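Local coordinates for protein lovastatin nonaketide synthase, polyketide synthase component (Aspergillus terreus, PDB 7CPX) that builds the nonaketide dihydromonacolin L from malonyl-CoA units, with NADPH and S-adenosyl-L-methionine and together with the partner lovC, in the biosynthesis of lovastatin, at residues E2104-A2116 / R2122-E2134. The protein carries 2 engineered substitutions. Numbering follows the deposited sequence.
Sequences EGWEVMPCTQFAA and RPDLSTVISWPRE
Val2108 and Val2128 pair in a parallel beta ladder, part of a small beta-alpha-beta unit: strand 2108-2110, helix 2111-2117, strand 2128-2130. Met2109 N donates to Val2128 O (3.0 Å), and Ser2130 N to Met2109 O (2.9 Å). Met2109 thus bridges the residues either side of Ile2129, its register partner. Val2128 likewise bridges Glu2107 and Met2109, its N donating to Glu2107 O. Ile2129 CA adds a C-H...O contact to Met2109 O. A weak bond from Cys2111 N to Ser2130 O ends the ladder where the helix begins. Strand 2128-2130 also pairs with strand 1869-1883, antiparallel.

Apolar contacts lie on both faces of the sheet. On one, the two valines lie side by side, and Val2108 CG1 reaches Ser2130 CB at 3.6 Å. On the other, Ile2129 packs against the first turn of the helix. Its CG1 sits over a face of the Phe2114 ring; its CG2 meets Cys2111 CB. Met2109 SD lies in plane at the edge of the Phe2114 ring.

Cys2111 CB stands over the six-membered ring of Trp2131 as a CH-pi contact. Trp2131 NE1 is hydrogen-bonded to Ser1876 OG. Cys2111 SG sits between its backbone N and carbonyl carbon (chi1 64°), oblique to that ring and 3.5 Å from Pro2132 CD.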
ATOM      1  N   GLU A2104      51.085  17.502 -18.093  1.00139.35           N
ATOM      2  CA  GLU A2104      51.516  16.168 -17.688  1.00139.35           C
ATOM      3  C   GLU A2104      50.640  15.624 -16.567  1.00139.35           C
ATOM      4  O   GLU A2104      50.130  14.500 -16.652  1.00139.35           O
ATOM      5  CB  GLU A2104      52.982  16.196 -17.252  1.00139.35           C
ATOM      6  CG  GLU A2104      53.941  16.789 -18.278  1.00139.35           C
ATOM      7  CD  GLU A2104      54.078  18.296 -18.163  1.00139.35           C
ATOM      8  OE1 GLU A2104      53.324  18.908 -17.378  1.00139.35           O
ATOM      9  OE2 GLU A2104      54.943  18.870 -18.859  1.00139.35           O
ATOM     10  N   GLY A2105      50.452  16.408 -15.507  1.00137.32           N
ATOM     11  CA  GLY A2105      49.644  15.985 -14.380  1.00137.32           C
ATOM     12  C   GLY A2105      48.205  16.442 -14.485  1.00137.32           C
ATOM     13  O   GLY A2105      47.698  17.131 -13.594  1.00137.32           O
ATOM     14  N   TRP A2106      47.535  16.065 -15.574  1.00134.49           N
ATOM     15  CA  TRP A2106      46.167  16.523 -15.792  1.00134.49           C
ATOM     16  C   TRP A2106      45.226  15.974 -14.727  1.00134.49           C
ATOM     17  O   TRP A2106      44.460  16.727 -14.114  1.00134.49           O
ATOM     18  CB  TRP A2106      45.700  16.116 -17.189  1.00134.49           C
ATOM     19  CG  TRP A2106      44.461  16.824 -17.631  1.00134.49           C
ATOM     20  CD1 TRP A2106      43.218  16.285 -17.785  1.00134.49           C
ATOM     21  CD2 TRP A2106      44.342  18.210 -17.974  1.00134.49           C
ATOM     22  NE1 TRP A2106      42.333  17.248 -18.205  1.00134.49           N
ATOM     23  CE2 TRP A2106      42.999  18.439 -18.328  1.00134.49           C
ATOM     24  CE3 TRP A2106      45.242  19.280 -18.015  1.00134.49           C
ATOM     25  CZ2 TRP A2106      42.533  19.692 -18.719  1.00134.49           C
ATOM     26  CZ3 TRP A2106      44.779  20.522 -18.404  1.00134.49           C
ATOM     27  CH2 TRP A2106      43.437  20.719 -18.751  1.00134.49           C
ATOM     28  N   GLU A2107      45.268  14.664 -14.494  1.00130.50           N
ATOM     29  CA  GLU A2107      44.403  14.017 -13.513  1.00130.50           C
ATOM     30  C   GLU A2107      45.189  12.982 -12.718  1.00130.50           C
ATOM     31  O   GLU A2107      44.732  11.854 -12.504  1.00130.50           O
ATOM     32  CB  GLU A2107      43.190  13.381 -14.194  1.00130.50           C
ATOM     33  CG  GLU A2107      42.092  12.893 -13.250  1.00130.50           C
ATOM     34  CD  GLU A2107      41.495  14.001 -12.403  1.00130.50           C
ATOM     35  OE1 GLU A2107      42.213  14.556 -11.545  1.00130.50           O
ATOM     36  OE2 GLU A2107      40.302  14.318 -12.597  1.00130.50           O
ATOM     37  N   VAL A2108      46.386  13.349 -12.275  1.00125.65           N
ATOM     38  CA  VAL A2108      47.230  12.442 -11.507  1.00125.65           C
ATOM     39  C   VAL A2108      46.748  12.397 -10.065  1.00125.65           C
ATOM     40  O   VAL A2108      46.555  13.438  -9.426  1.00125.65           O
ATOM     41  CB  VAL A2108      48.704  12.879 -11.581  1.00125.65           C
ATOM     42  CG1 VAL A2108      49.533  12.101 -10.576  1.00125.65           C
ATOM     43  CG2 VAL A2108      49.253  12.688 -12.983  1.00125.65           C
ATOM     44  N   MET A2109      46.552  11.183  -9.543  1.00120.60           N
ATOM     45  CA  MET A2109      46.242  11.037  -8.126  1.00120.60           C
ATOM     46  C   MET A2109      46.940   9.794  -7.597  1.00120.60           C
ATOM     47  O   MET A2109      47.058   8.807  -8.333  1.00120.60           O
ATOM     48  CB  MET A2109      44.736  10.939  -7.874  1.00120.60           C
ATOM     49  CG  MET A2109      44.079   9.705  -8.462  1.00120.60           C
ATOM     50  SD  MET A2109      42.279   9.811  -8.419  1.00120.60           S
ATOM     51  CE  MET A2109      41.992  10.147  -6.682  1.00120.60           C
ATOM     52  N   PRO A2110      47.423   9.804  -6.353  1.00118.79           N
ATOM     53  CA  PRO A2110      48.093   8.611  -5.825  1.00118.79           C
ATOM     54  C   PRO A2110      47.143   7.426  -5.734  1.00118.79           C
ATOM     55  O   PRO A2110      45.929   7.582  -5.585  1.00118.79           O
ATOM     56  CB  PRO A2110      48.571   9.052  -4.438  1.00118.79           C
ATOM     57  CG  PRO A2110      48.638  10.529  -4.509  1.00118.79           C
ATOM     58  CD  PRO A2110      47.524  10.938  -5.420  1.00118.79           C
ATOM     59  N   CYS A2111      47.720   6.226  -5.829  1.00117.49           N
ATOM     60  CA  CYS A2111      46.919   5.010  -5.738  1.00117.49           C
ATOM     61  C   CYS A2111      46.115   4.978  -4.447  1.00117.49           C
ATOM     62  O   CYS A2111      44.957   4.546  -4.437  1.00117.49           O
ATOM     63  CB  CYS A2111      47.823   3.781  -5.832  1.00117.49           C
ATOM     64  SG  CYS A2111      48.997   3.621  -4.468  1.00117.49           S
ATOM     65  N   THR A2112      46.714   5.428  -3.343  1.00117.83           N
ATOM     66  CA  THR A2112      45.996   5.455  -2.074  1.00117.83           C
ATOM     67  C   THR A2112      44.778   6.365  -2.159  1.00117.83           C
ATOM     68  O   THR A2112      43.680   5.996  -1.724  1.00117.83           O
ATOM     69  CB  THR A2112      46.929   5.914  -0.954  1.00117.83           C
ATOM     70  OG1 THR A2112      47.446   7.216  -1.260  1.00117.83           O
ATOM     71  CG2 THR A2112      48.083   4.940  -0.790  1.00117.83           C
ATOM     72  N   GLN A2113      44.950   7.559  -2.728  1.00119.52           N
ATOM     73  CA  GLN A2113      43.830   8.487  -2.841  1.00119.52           C
ATOM     74  C   GLN A2113      42.734   7.916  -3.731  1.00119.52           C
ATOM     75  O   GLN A2113      41.544   8.034  -3.416  1.00119.52           O
ATOM     76  CB  GLN A2113      44.313   9.833  -3.383  1.00119.52           C
ATOM     77  CG  GLN A2113      43.254  10.924  -3.338  1.00119.52           C
ATOM     78  CD  GLN A2113      43.766  12.264  -3.831  1.00119.52           C
ATOM     79  OE1 GLN A2113      44.877  12.365  -4.348  1.00119.52           O
ATOM     80  NE2 GLN A2113      42.955  13.302  -3.669  1.00119.52           N
ATOM     81  N   PHE A2114      43.115   7.297  -4.850  1.00117.45           N
ATOM     82  CA  PHE A2114      42.122   6.696  -5.733  1.00117.45           C
ATOM     83  C   PHE A2114      41.350   5.601  -5.009  1.00117.45           C
ATOM     84  O   PHE A2114      40.115   5.577  -5.027  1.00117.45           O
ATOM     85  CB  PHE A2114      42.803   6.138  -6.983  1.00117.45           C
ATOM     86  CG  PHE A2114      41.844   5.634  -8.025  1.00117.45           C
ATOM     87  CD1 PHE A2114      41.390   4.327  -7.996  1.00117.45           C
ATOM     88  CD2 PHE A2114      41.398   6.467  -9.035  1.00117.45           C
ATOM     89  CE1 PHE A2114      40.512   3.860  -8.954  1.00117.45           C
ATOM     90  CE2 PHE A2114      40.519   6.008  -9.995  1.00117.45           C
ATOM     91  CZ  PHE A2114      40.073   4.703  -9.954  1.00117.45           C
ATOM     92  N   ALA A2115      42.066   4.693  -4.343  1.00115.73           N
ATOM     93  CA  ALA A2115      41.398   3.614  -3.627  1.00115.73           C
ATOM     94  C   ALA A2115      40.477   4.164  -2.547  1.00115.73           C
ATOM     95  O   ALA A2115      39.413   3.595  -2.278  1.00115.73           O
ATOM     96  CB  ALA A2115      42.434   2.670  -3.017  1.00115.73           C
ATOM     97  N   ALA A2116      40.870   5.272  -1.916  1.00120.53           N
ATOM     98  CA  ALA A2116      40.060   5.831  -0.841  1.00120.53           C
ATOM     99  C   ALA A2116      38.823   6.547  -1.370  1.00120.53           C
ATOM    100  O   ALA A2116      37.780   6.541  -0.708  1.00120.53           O
ATOM    101  CB  ALA A2116      40.900   6.791   0.002  1.00120.53           C
ATOM    102  N   ARG A2122      31.312   5.148 -11.045  1.00116.24           N
ATOM    103  CA  ARG A2122      31.662   6.424 -11.650  1.00116.24           C
ATOM    104  C   ARG A2122      33.106   6.380 -12.130  1.00116.24           C
ATOM    105  O   ARG A2122      33.974   7.034 -11.537  1.00116.24           O
ATOM    106  CB  ARG A2122      31.486   7.576 -10.659  1.00116.24           C
ATOM    107  CG  ARG A2122      30.050   7.910 -10.307  1.00116.24           C
ATOM    108  CD  ARG A2122      29.999   9.186  -9.482  1.00116.24           C
ATOM    109  NE  ARG A2122      28.655   9.507  -9.018  1.00116.24           N
ATOM    110  CZ  ARG A2122      28.102   9.017  -7.917  1.00116.24           C
ATOM    111  NH1 ARG A2122      28.736   8.139  -7.155  1.00116.24           N
ATOM    112  NH2 ARG A2122      26.884   9.419  -7.570  1.00116.24           N
ATOM    113  N   PRO A2123      33.410   5.627 -13.184  1.00117.34           N
ATOM    114  CA  PRO A2123      34.787   5.604 -13.683  1.00117.34           C
ATOM    115  C   PRO A2123      35.215   6.990 -14.137  1.00117.34           C
ATOM    116  O   PRO A2123      34.434   7.741 -14.723  1.00117.34           O
ATOM    117  CB  PRO A2123      34.729   4.612 -14.848  1.00117.34           C
ATOM    118  CG  PRO A2123      33.313   4.627 -15.291  1.00117.34           C
ATOM    119  CD  PRO A2123      32.489   4.888 -14.064  1.00117.34           C
ATOM    120  N   ASP A2124      36.465   7.330 -13.853  1.00123.04           N
ATOM    121  CA  ASP A2124      37.032   8.620 -14.232  1.00123.04           C
ATOM    122  C   ASP A2124      38.038   8.350 -15.347  1.00123.04           C
ATOM    123  O   ASP A2124      39.232   8.176 -15.101  1.00123.04           O
ATOM    124  CB  ASP A2124      37.676   9.314 -13.038  1.00123.04           C
ATOM    125  CG  ASP A2124      37.873  10.800 -13.265  1.00123.04           C
ATOM    126  OD1 ASP A2124      38.085  11.200 -14.429  1.00123.04           O
ATOM    127  OD2 ASP A2124      37.815  11.567 -12.282  1.00123.04           O
ATOM    128  N   LEU A2125      37.542   8.311 -16.578  1.00120.38           N
ATOM    129  CA  LEU A2125      38.406   8.061 -17.718  1.00120.38           C
ATOM    130  C   LEU A2125      39.395   9.208 -17.886  1.00120.38           C
ATOM    131  O   LEU A2125      39.124  10.353 -17.513  1.00120.38           O
ATOM    132  CB  LEU A2125      37.575   7.881 -18.988  1.00120.38           C
ATOM    133  CG  LEU A2125      36.405   6.901 -18.863  1.00120.38           C
ATOM    134  CD1 LEU A2125      35.788   6.618 -20.222  1.00120.38           C
ATOM    135  CD2 LEU A2125      36.846   5.609 -18.192  1.00120.38           C
ATOM    136  N   SER A2126      40.558   8.886 -18.448  1.00123.25           N
ATOM    137  CA  SER A2126      41.684   9.808 -18.558  1.00123.25           C
ATOM    138  C   SER A2126      42.245  10.194 -17.197  1.00123.25           C
ATOM    139  O   SER A2126      42.903  11.232 -17.067  1.00123.25           O
ATOM    140  CB  SER A2126      41.300  11.069 -19.342  1.00123.25           C
ATOM    141  OG  SER A2126      40.832  10.738 -20.637  1.00123.25           O
ATOM    142  N   THR A2127      41.987   9.384 -16.175  1.00123.73           N
ATOM    143  CA  THR A2127      42.619   9.539 -14.875  1.00123.73           C
ATOM    144  C   THR A2127      43.812   8.600 -14.774  1.00123.73           C
ATOM    145  O   THR A2127      43.819   7.512 -15.357  1.00123.73           O
ATOM    146  CB  THR A2127      41.628   9.241 -13.749  1.00123.73           C
ATOM    147  OG1 THR A2127      40.559  10.193 -13.788  1.00123.73           O
ATOM    148  CG2 THR A2127      42.318   9.304 -12.397  1.00123.73           C
ATOM    149  N   VAL A2128      44.829   9.029 -14.032  1.00123.39           N
ATOM    150  CA  VAL A2128      46.067   8.273 -13.904  1.00123.39           C
ATOM    151  C   VAL A2128      46.430   8.138 -12.432  1.00123.39           C
ATOM    152  O   VAL A2128      46.532   9.138 -11.708  1.00123.39           O
ATOM    153  CB  VAL A2128      47.219   8.923 -14.695  1.00123.39           C
ATOM    154  CG1 VAL A2128      47.428  10.355 -14.265  1.00123.39           C
ATOM    155  CG2 VAL A2128      48.496   8.127 -14.512  1.00123.39           C
ATOM    156  N   ILE A2129      46.624   6.896 -12.003  1.00117.87           N
ATOM    157  CA  ILE A2129      47.139   6.583 -10.680  1.00117.87           C
ATOM    158  C   ILE A2129      48.650   6.737 -10.689  1.00117.87           C
ATOM    159  O   ILE A2129      49.336   6.223 -11.580  1.00117.87           O
ATOM    160  CB  ILE A2129      46.746   5.154 -10.271  1.00117.87           C
ATOM    161  CG1 ILE A2129      45.230   5.007 -10.193  1.00117.87           C
ATOM    162  CG2 ILE A2129      47.386   4.802  -8.947  1.00117.87           C
ATOM    163  CD1 ILE A2129      44.746   3.675 -10.707  1.00117.87           C
ATOM    164  N   SER A2130      49.168   7.439  -9.689  1.00118.95           N
ATOM    165  CA  SER A2130      50.602   7.635  -9.501  1.00118.95           C
ATOM    166  C   SER A2130      51.064   6.654  -8.431  1.00118.95           C
ATOM    167  O   SER A2130      50.840   6.867  -7.237  1.00118.95           O
ATOM    168  CB  SER A2130      50.904   9.076  -9.104  1.00118.95           C
ATOM    169  OG  SER A2130      52.259   9.223  -8.717  1.00118.95           O
ATOM    170  N   TRP A2131      51.705   5.578  -8.863  1.00114.88           N
ATOM    171  CA  TRP A2131      52.148   4.545  -7.939  1.00114.88           C
ATOM    172  C   TRP A2131      53.380   5.016  -7.177  1.00114.88           C
ATOM    173  O   TRP A2131      54.370   5.407  -7.807  1.00114.88           O
ATOM    174  CB  TRP A2131      52.458   3.262  -8.690  1.00114.88           C
ATOM    175  CG  TRP A2131      51.241   2.543  -9.156  1.00114.88           C
ATOM    176  CD1 TRP A2131      50.701   2.573 -10.404  1.00114.88           C
ATOM    177  CD2 TRP A2131      50.401   1.687  -8.376  1.00114.88           C
ATOM    178  NE1 TRP A2131      49.579   1.785 -10.455  1.00114.88           N
ATOM    179  CE2 TRP A2131      49.373   1.229  -9.220  1.00114.88           C
ATOM    180  CE3 TRP A2131      50.421   1.261  -7.046  1.00114.88           C
ATOM    181  CZ2 TRP A2131      48.374   0.367  -8.778  1.00114.88           C
ATOM    182  CZ3 TRP A2131      49.429   0.406  -6.609  1.00114.88           C
ATOM    183  CH2 TRP A2131      48.420  -0.031  -7.473  1.00114.88           C
ATOM    184  N   PRO A2132      53.372   4.996  -5.844  1.00113.92           N
ATOM    185  CA  PRO A2132      54.578   5.385  -5.104  1.00113.92           C
ATOM    186  C   PRO A2132      55.741   4.463  -5.435  1.00113.92           C
ATOM    187  O   PRO A2132      55.564   3.264  -5.659  1.00113.92           O
ATOM    188  CB  PRO A2132      54.151   5.261  -3.638  1.00113.92           C
ATOM    189  CG  PRO A2132      53.014   4.306  -3.652  1.00113.92           C
ATOM    190  CD  PRO A2132      52.299   4.548  -4.942  1.00113.92           C
ATOM    191  N   ARG A2133      56.943   5.040  -5.464  1.00115.52           N
ATOM    192  CA  ARG A2133      58.142   4.305  -5.840  1.00115.52           C
ATOM    193  C   ARG A2133      59.129   4.111  -4.702  1.00115.52           C
ATOM    194  O   ARG A2133      59.944   3.186  -4.769  1.00115.52           O
ATOM    195  CB  ARG A2133      58.857   5.018  -6.996  1.00115.52           C
ATOM    196  CG  ARG A2133      58.044   5.089  -8.278  1.00115.52           C
ATOM    197  CD  ARG A2133      57.518   3.718  -8.672  1.00115.52           C
ATOM    198  NE  ARG A2133      58.532   2.688  -8.487  1.00115.52           N
ATOM    199  CZ  ARG A2133      58.283   1.386  -8.458  1.00115.52           C
ATOM    200  NH1 ARG A2133      57.061   0.912  -8.630  1.00115.52           N
ATOM    201  NH2 ARG A2133      59.286   0.541  -8.243  1.00115.52           N
ATOM    202  N   GLU A2134      59.082   4.946  -3.671  1.00116.26           N
ATOM    203  CA  GLU A2134      59.956   4.790  -2.519  1.00116.26           C
ATOM    204  C   GLU A2134      59.275   3.919  -1.474  1.00116.26           C
ATOM    205  O   GLU A2134      58.062   4.013  -1.264  1.00116.26           O
ATOM    206  CB  GLU A2134      60.314   6.151  -1.922  1.00116.26           C
ATOM    207  CG  GLU A2134      60.966   7.104  -2.912  1.00116.26           C
ATOM    208  CD  GLU A2134      62.272   6.567  -3.469  1.00116.26           C
ATOM    209  OE1 GLU A2134      62.830   5.620  -2.876  1.00116.26           O
ATOM    210  OE2 GLU A2134      62.739   7.092  -4.501  1.00116.26           O
TER